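Local coordinates for hemolysin BL lytic component L1 (Bacillus cereus, PDB 7NMQ), which serves as the lytic component L1 of haemolysin BL, an alpha-helical pore-forming enterotoxin, and probably acts on host cell membranes together with its partner components, at residues E8-A13 against T305-Q310; Q78-N83 against K126-V131. One frame throughout, in Å; residues are numbered along the deposited sequence.

Contact 1: residues E8-A13 against T305-Q310; sequences EGLKKA and TNIQKQ
Gly9 CA lies 6.1 Å from Gln310 CA and Ala13 CA is equally far from Ile307 CA, so the sequence rises on one side as it falls on the other, and the first turn of helix 10-33 runs against the C-terminal half of helix 275-325. At the N-cap, Gly9 N donates to Gln310 OE1 (3.0 Å, N-H...O angle 155°), reaching the oxygen from above the carbonyl plane, 68° out of it. The bend at chi2 of Gln310 (-56°) brings CD back over Gly9, 3.7 Å from its CA, a close approach to a residue that has no side chain. Glu8 CB touches the same OE1. At the other end of this amide, NE2 donates to Asn306 OD1 one turn back (3.2 Å), with that oxygen close to the amide plane of Gln310. Lys309 NZ is a second donor to Asn306 OD1, though this bond is short; the two bonds are consistent with OD1 facing the donors and ND2 facing Ala13 CB. A water links Asn306 ND2 to Gly9 O; its leg to Asn306 ND2 is unusually short, so its exact position is doubtful. On the buried side of this polar group, Leu10 CD2 meets Ile307 CG2 (3.9 Å), the two side chains crossing at about a right angle, while Ala13 CB presses on Ile307 CG1 at 3.5 Å, tighter than usual for carbons. Trp347 and Ile350 of helix 330-357 also pack on Leu10. The polar outer side and apolar inner side are those of a helix start docked on a long helical bundle, consistent with the ClyA-like family.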
loop_
_atom_site.group_PDB
_atom_site.type_symbol
_atom_site.label_atom_id
_atom_site.label_comp_id
_atom_site.label_asym_id
_atom_site.label_seq_id
_atom_site.Cartn_x
_atom_site.Cartn_y
_atom_site.Cartn_z
ATOM N N GLU A 8 16.701 8.047 -10.065
ATOM C CA GLU A 8 17.160 8.189 -8.667
ATOM C C GLU A 8 16.547 7.013 -7.869
ATOM O O GLU A 8 16.627 5.874 -8.350
ATOM C CB GLU A 8 16.796 9.590 -8.159
ATOM C CG GLU A 8 17.194 10.690 -9.106
ATOM C CD GLU A 8 18.459 11.442 -8.785
ATOM O OE1 GLU A 8 18.385 12.661 -8.913
ATOM O OE2 GLU A 8 19.499 10.817 -8.429
ATOM N N GLY A 9 15.986 7.239 -6.682
ATOM C CA GLY A 9 15.415 6.187 -5.826
ATOM C C GLY A 9 13.970 5.867 -6.162
ATOM O O GLY A 9 13.305 5.272 -5.284
ATOM N N LEU A 10 13.468 6.204 -7.358
ATOM C CA LEU A 10 12.039 5.901 -7.632
ATOM C C LEU A 10 11.758 4.402 -7.568
ATOM O O LEU A 10 10.620 4.053 -7.138
ATOM C CB LEU A 10 11.571 6.500 -8.941
ATOM C CG LEU A 10 11.432 8.008 -8.926
ATOM C CD1 LEU A 10 11.159 8.497 -10.346
ATOM C CD2 LEU A 10 10.333 8.463 -7.982
ATOM N N LYS A 11 12.671 3.539 -7.933
ATOM C CA LYS A 11 12.391 2.090 -7.999
ATOM C C LYS A 11 12.009 1.575 -6.604
ATOM O O LYS A 11 10.976 0.916 -6.463
ATOM C CB LYS A 11 13.593 1.360 -8.572
ATOM C CG LYS A 11 13.279 0.095 -9.328
ATOM C CD LYS A 11 14.458 -0.426 -10.134
ATOM C CE LYS A 11 14.113 -1.719 -10.847
ATOM N NZ LYS A 11 15.324 -2.399 -11.354
ATOM N N LYS A 12 12.808 1.910 -5.608
ATOM C CA LYS A 12 12.619 1.427 -4.229
ATOM C C LYS A 12 11.297 2.003 -3.682
ATOM O O LYS A 12 10.538 1.273 -3.058
ATOM C CB LYS A 12 13.869 1.742 -3.406
ATOM C CG LYS A 12 15.074 0.885 -3.782
ATOM C CD LYS A 12 16.174 0.766 -2.723
ATOM C CE LYS A 12 15.766 -0.053 -1.514
ATOM N NZ LYS A 12 16.787 -0.027 -0.439
ATOM N N ALA A 13 11.029 3.278 -3.913
ATOM C CA ALA A 13 9.816 3.949 -3.409
ATOM C C ALA A 13 8.603 3.308 -4.077
ATOM O O ALA A 13 7.564 3.152 -3.403
ATOM C CB ALA A 13 9.896 5.423 -3.698
ATOM N N THR A 305 6.123 10.643 0.193
ATOM C CA THR A 305 7.066 11.721 0.584
ATOM C C THR A 305 8.431 11.396 -0.015
ATOM O O THR A 305 9.093 12.317 -0.537
ATOM C CB THR A 305 7.083 11.889 2.104
ATOM O OG1 THR A 305 5.778 12.314 2.511
ATOM C CG2 THR A 305 8.091 12.913 2.568
ATOM N N ASN A 306 8.812 10.136 -0.033
ATOM C CA ASN A 306 10.115 9.731 -0.611
ATOM C C ASN A 306 10.068 9.961 -2.125
ATOM O O ASN A 306 11.030 10.489 -2.678
ATOM C CB ASN A 306 10.466 8.290 -0.282
ATOM C CG ASN A 306 11.868 7.950 -0.712
ATOM O OD1 ASN A 306 12.813 8.701 -0.441
ATOM N ND2 ASN A 306 12.003 6.875 -1.454
ATOM N N ILE A 307 8.959 9.631 -2.779
ATOM C CA ILE A 307 8.802 9.874 -4.240
ATOM C C ILE A 307 8.939 11.370 -4.491
ATOM O O ILE A 307 9.658 11.772 -5.433
ATOM C CB ILE A 307 7.485 9.313 -4.799
ATOM C CG1 ILE A 307 7.538 7.779 -4.760
ATOM C CG2 ILE A 307 7.153 9.836 -6.189
ATOM C CD1 ILE A 307 6.269 7.082 -5.191
ATOM N N GLN A 308 8.293 12.198 -3.676
ATOM C CA GLN A 308 8.407 13.665 -3.839
ATOM C C GLN A 308 9.878 14.104 -3.716
ATOM O O GLN A 308 10.334 14.901 -4.567
ATOM C CB GLN A 308 7.549 14.368 -2.801
ATOM C CG GLN A 308 7.768 15.863 -2.908
ATOM C CD GLN A 308 6.699 16.580 -2.175
ATOM O OE1 GLN A 308 6.617 16.486 -0.962
ATOM N NE2 GLN A 308 5.856 17.261 -2.938
ATOM N N LYS A 309 10.597 13.621 -2.723
ATOM C CA LYS A 309 12.028 13.922 -2.521
ATOM C C LYS A 309 12.813 13.525 -3.776
ATOM O O LYS A 309 13.694 14.315 -4.192
ATOM C CB LYS A 309 12.570 13.201 -1.290
ATOM C CG LYS A 309 14.059 13.364 -1.022
ATOM C CD LYS A 309 14.484 12.883 0.361
ATOM C CE LYS A 309 14.098 11.450 0.630
ATOM N NZ LYS A 309 14.564 10.561 -0.456
ATOM N N GLN A 310 12.508 12.382 -4.382
ATOM C CA GLN A 310 13.257 11.899 -5.567
ATOM C C GLN A 310 12.980 12.835 -6.737
ATOM O O GLN A 310 13.956 13.169 -7.469
ATOM C CB GLN A 310 12.933 10.487 -5.983
ATOM C CG GLN A 310 13.171 9.486 -4.876
ATOM C CD GLN A 310 14.558 9.463 -4.292
ATOM O OE1 GLN A 310 15.576 9.706 -4.956
ATOM N NE2 GLN A 310 14.608 9.087 -3.024
HETATM O O HOH W 1 13.656 5.511 -2.726
#

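Contact 2: residues Q78-N83 against K126-V131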
loop_
_atom_site.group_PDB
_atom_site.type_symbol
_atom_site.label_atom_id
_atom_site.label_comp_id
_atom_site.label_asym_id
_atom_site.label_seq_id
_atom_site.Cartn_x
_atom_site.Cartn_y
_atom_site.Cartn_z
ATOM N N GLN A 78 -2.213 5.739 -7.747
ATOM C CA GLN A 78 -1.919 5.137 -9.074
ATOM C C GLN A 78 -1.497 6.220 -10.073
ATOM O O GLN A 78 -0.621 5.915 -10.929
ATOM C CB GLN A 78 -3.142 4.394 -9.587
ATOM C CG GLN A 78 -3.394 3.148 -8.759
ATOM C CD GLN A 78 -4.714 2.499 -9.061
ATOM O OE1 GLN A 78 -5.665 3.165 -9.434
ATOM N NE2 GLN A 78 -4.790 1.197 -8.825
ATOM N N LYS A 79 -2.073 7.417 -10.017
ATOM C CA LYS A 79 -1.688 8.524 -10.948
ATOM C C LYS A 79 -0.231 8.889 -10.658
ATOM O O LYS A 79 0.456 9.321 -11.618
ATOM C CB LYS A 79 -2.614 9.724 -10.803
ATOM C CG LYS A 79 -2.311 10.932 -11.658
ATOM C CD LYS A 79 -2.457 10.701 -13.103
ATOM C CE LYS A 79 -2.629 11.994 -13.876
ATOM N NZ LYS A 79 -1.561 12.981 -13.571
ATOM N N THR A 80 0.244 8.812 -9.427
ATOM C CA THR A 80 1.659 9.110 -9.085
ATOM C C THR A 80 2.533 8.162 -9.921
ATOM O O THR A 80 3.576 8.535 -10.438
ATOM C CB THR A 80 1.870 8.959 -7.571
ATOM O OG1 THR A 80 0.909 9.796 -6.910
ATOM C CG2 THR A 80 3.289 9.297 -7.174
ATOM N N ALA A 81 2.152 6.882 -10.000
ATOM C CA ALA A 81 2.887 5.885 -10.803
ATOM C C ALA A 81 2.730 6.198 -12.296
ATOM O O ALA A 81 3.707 6.044 -13.047
ATOM C CB ALA A 81 2.494 4.467 -10.505
ATOM N N ARG A 82 1.533 6.550 -12.754
ATOM C CA ARG A 82 1.297 6.891 -14.168
ATOM C C ARG A 82 2.223 8.060 -14.538
ATOM O O ARG A 82 2.718 8.081 -15.666
ATOM C CB ARG A 82 -0.181 7.254 -14.371
ATOM C CG ARG A 82 -0.565 7.672 -15.781
ATOM C CD ARG A 82 -0.069 6.762 -16.888
ATOM N NE ARG A 82 -0.562 5.421 -16.685
ATOM C CZ ARG A 82 -0.274 4.348 -17.415
ATOM N NH1 ARG A 82 0.538 4.416 -18.459
ATOM N NH2 ARG A 82 -0.827 3.190 -17.073
ATOM N N ASN A 83 2.429 9.017 -13.650
ATOM C CA ASN A 83 3.322 10.169 -13.959
ATOM C C ASN A 83 4.758 9.689 -14.187
ATOM O O ASN A 83 5.441 10.270 -15.015
ATOM C CB ASN A 83 3.253 11.218 -12.861
ATOM C CG ASN A 83 1.932 11.939 -12.842
ATOM O OD1 ASN A 83 1.142 11.865 -13.798
ATOM N ND2 ASN A 83 1.697 12.643 -11.731
ATOM N N LYS A 126 4.835 18.544 -7.598
ATOM C CA LYS A 126 3.689 19.315 -7.052
ATOM C C LYS A 126 2.481 18.376 -6.889
ATOM O O LYS A 126 1.724 18.490 -5.881
ATOM C CB LYS A 126 3.335 20.506 -7.941
ATOM C CG LYS A 126 2.334 21.485 -7.357
ATOM C CD LYS A 126 1.949 22.587 -8.345
ATOM C CE LYS A 126 0.776 23.408 -7.856
ATOM N NZ LYS A 126 1.178 24.318 -6.755
ATOM N N GLU A 127 2.257 17.486 -7.851
ATOM C CA GLU A 127 1.105 16.564 -7.826
ATOM C C GLU A 127 1.240 15.627 -6.630
ATOM O O GLU A 127 0.202 15.335 -5.991
ATOM C CB GLU A 127 0.948 15.760 -9.101
ATOM C CG GLU A 127 0.420 16.589 -10.267
ATOM C CD GLU A 127 -0.170 15.782 -11.420
ATOM O OE1 GLU A 127 -0.501 14.535 -11.250
ATOM O OE2 GLU A 127 -0.346 16.396 -12.486
ATOM N N VAL A 128 2.446 15.180 -6.292
ATOM C CA VAL A 128 2.593 14.273 -5.126
ATOM C C VAL A 128 2.141 15.023 -3.882
ATOM O O VAL A 128 1.508 14.405 -3.021
ATOM C CB VAL A 128 4.009 13.706 -4.911
ATOM C CG1 VAL A 128 4.081 12.850 -3.658
ATOM C CG2 VAL A 128 4.441 12.895 -6.086
ATOM N N THR A 129 2.505 16.283 -3.705
ATOM C CA THR A 129 2.081 17.096 -2.545
ATOM C C THR A 129 0.561 17.023 -2.397
ATOM O O THR A 129 0.067 16.848 -1.252
ATOM C CB THR A 129 2.519 18.551 -2.679
ATOM O OG1 THR A 129 3.936 18.466 -2.569
ATOM C CG2 THR A 129 1.903 19.443 -1.627
ATOM N N ASP A 130 -0.166 17.123 -3.502
ATOM C CA ASP A 130 -1.654 17.086 -3.468
ATOM C C ASP A 130 -2.148 15.706 -3.016
ATOM O O ASP A 130 -3.135 15.609 -2.273
ATOM C CB ASP A 130 -2.252 17.442 -4.826
ATOM C CG ASP A 130 -1.955 18.882 -5.224
ATOM O OD1 ASP A 130 -1.567 19.693 -4.317
ATOM O OD2 ASP A 130 -2.104 19.186 -6.414
ATOM N N VAL A 131 -1.493 14.667 -3.474
ATOM C CA VAL A 131 -1.891 13.293 -3.121
ATOM C C VAL A 131 -1.603 13.101 -1.644
ATOM O O VAL A 131 -2.440 12.533 -0.929
ATOM C CB VAL A 131 -1.181 12.250 -3.978
ATOM C CG1 VAL A 131 -1.494 10.843 -3.504
ATOM C CG2 VAL A 131 -1.530 12.417 -5.438
HETATM O O HOH W 2 0.417 15.172 -14.689
#
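Lys79 and Asn83, one turn apart on helix 45-103, converge on Glu127 of helix 107-154, where the two segments run nearly antiparallel (170°) with axes 10.3 Å apart. The Lys79 chain bends at chi2 and again at chi4, the torsion that places NZ, 3.0 Å from Glu127 OE1, in a salt bridge that uses the syn lone pair of the carboxylate oxygen. The same NZ donates to Asn83 OD1 (2.9 Å), in the plane of that carbonyl and on a lone pair. Thr80 faces the apolar side: its CG2 meets Val128 CG2 at 3.9 Å with the side chains about perpendicular, and its OG1, hydrogen-bonded to Gln76 O, lies beside Val131 CG2. Leu304 of helix 275-325 packs on both Thr80 and Val131. Asn83 completes the polar group, its ND2 giving a nearly straight bond (164°) to Glu127 OE1 at 2.9 Å, with the oxygen close to the amide plane but met from above the carboxylate, the two planes standing 73° apart. A water donates to Glu127 OE2 at 2.6 Å and accepts a weak bond from Lys79 NZ. OE1 thus takes two protein donors from different directions, while Lys79 fixes the flip of the Asn83 amide by occupying OD1. Such a charged network would be expected to favour the ionised carboxylate, and it lies beside the apolar contact of Thr80 with Val128 and Val131.

In the fold
From the N terminus, the chain enters helix 10-33 through the first segment of contact 1, then passes into helix 45-103 and turns back along helix 107-154. Contact 2 ties these two consecutive long helices together, closing a loop of 42 residues, nearly all helical. The partner of the N-terminal segment arrives only after another long excursion, on helix 275-325, so contact 1 spans 291 intervening residues and encloses contact 2 without crossing it. Their centres are 12 Å apart, and Ile307 joins them: its CG2 packs on Thr80 CG2 at 4.0 Å and lies near Val128. Together the contacts bind four helices into one section of the bundle.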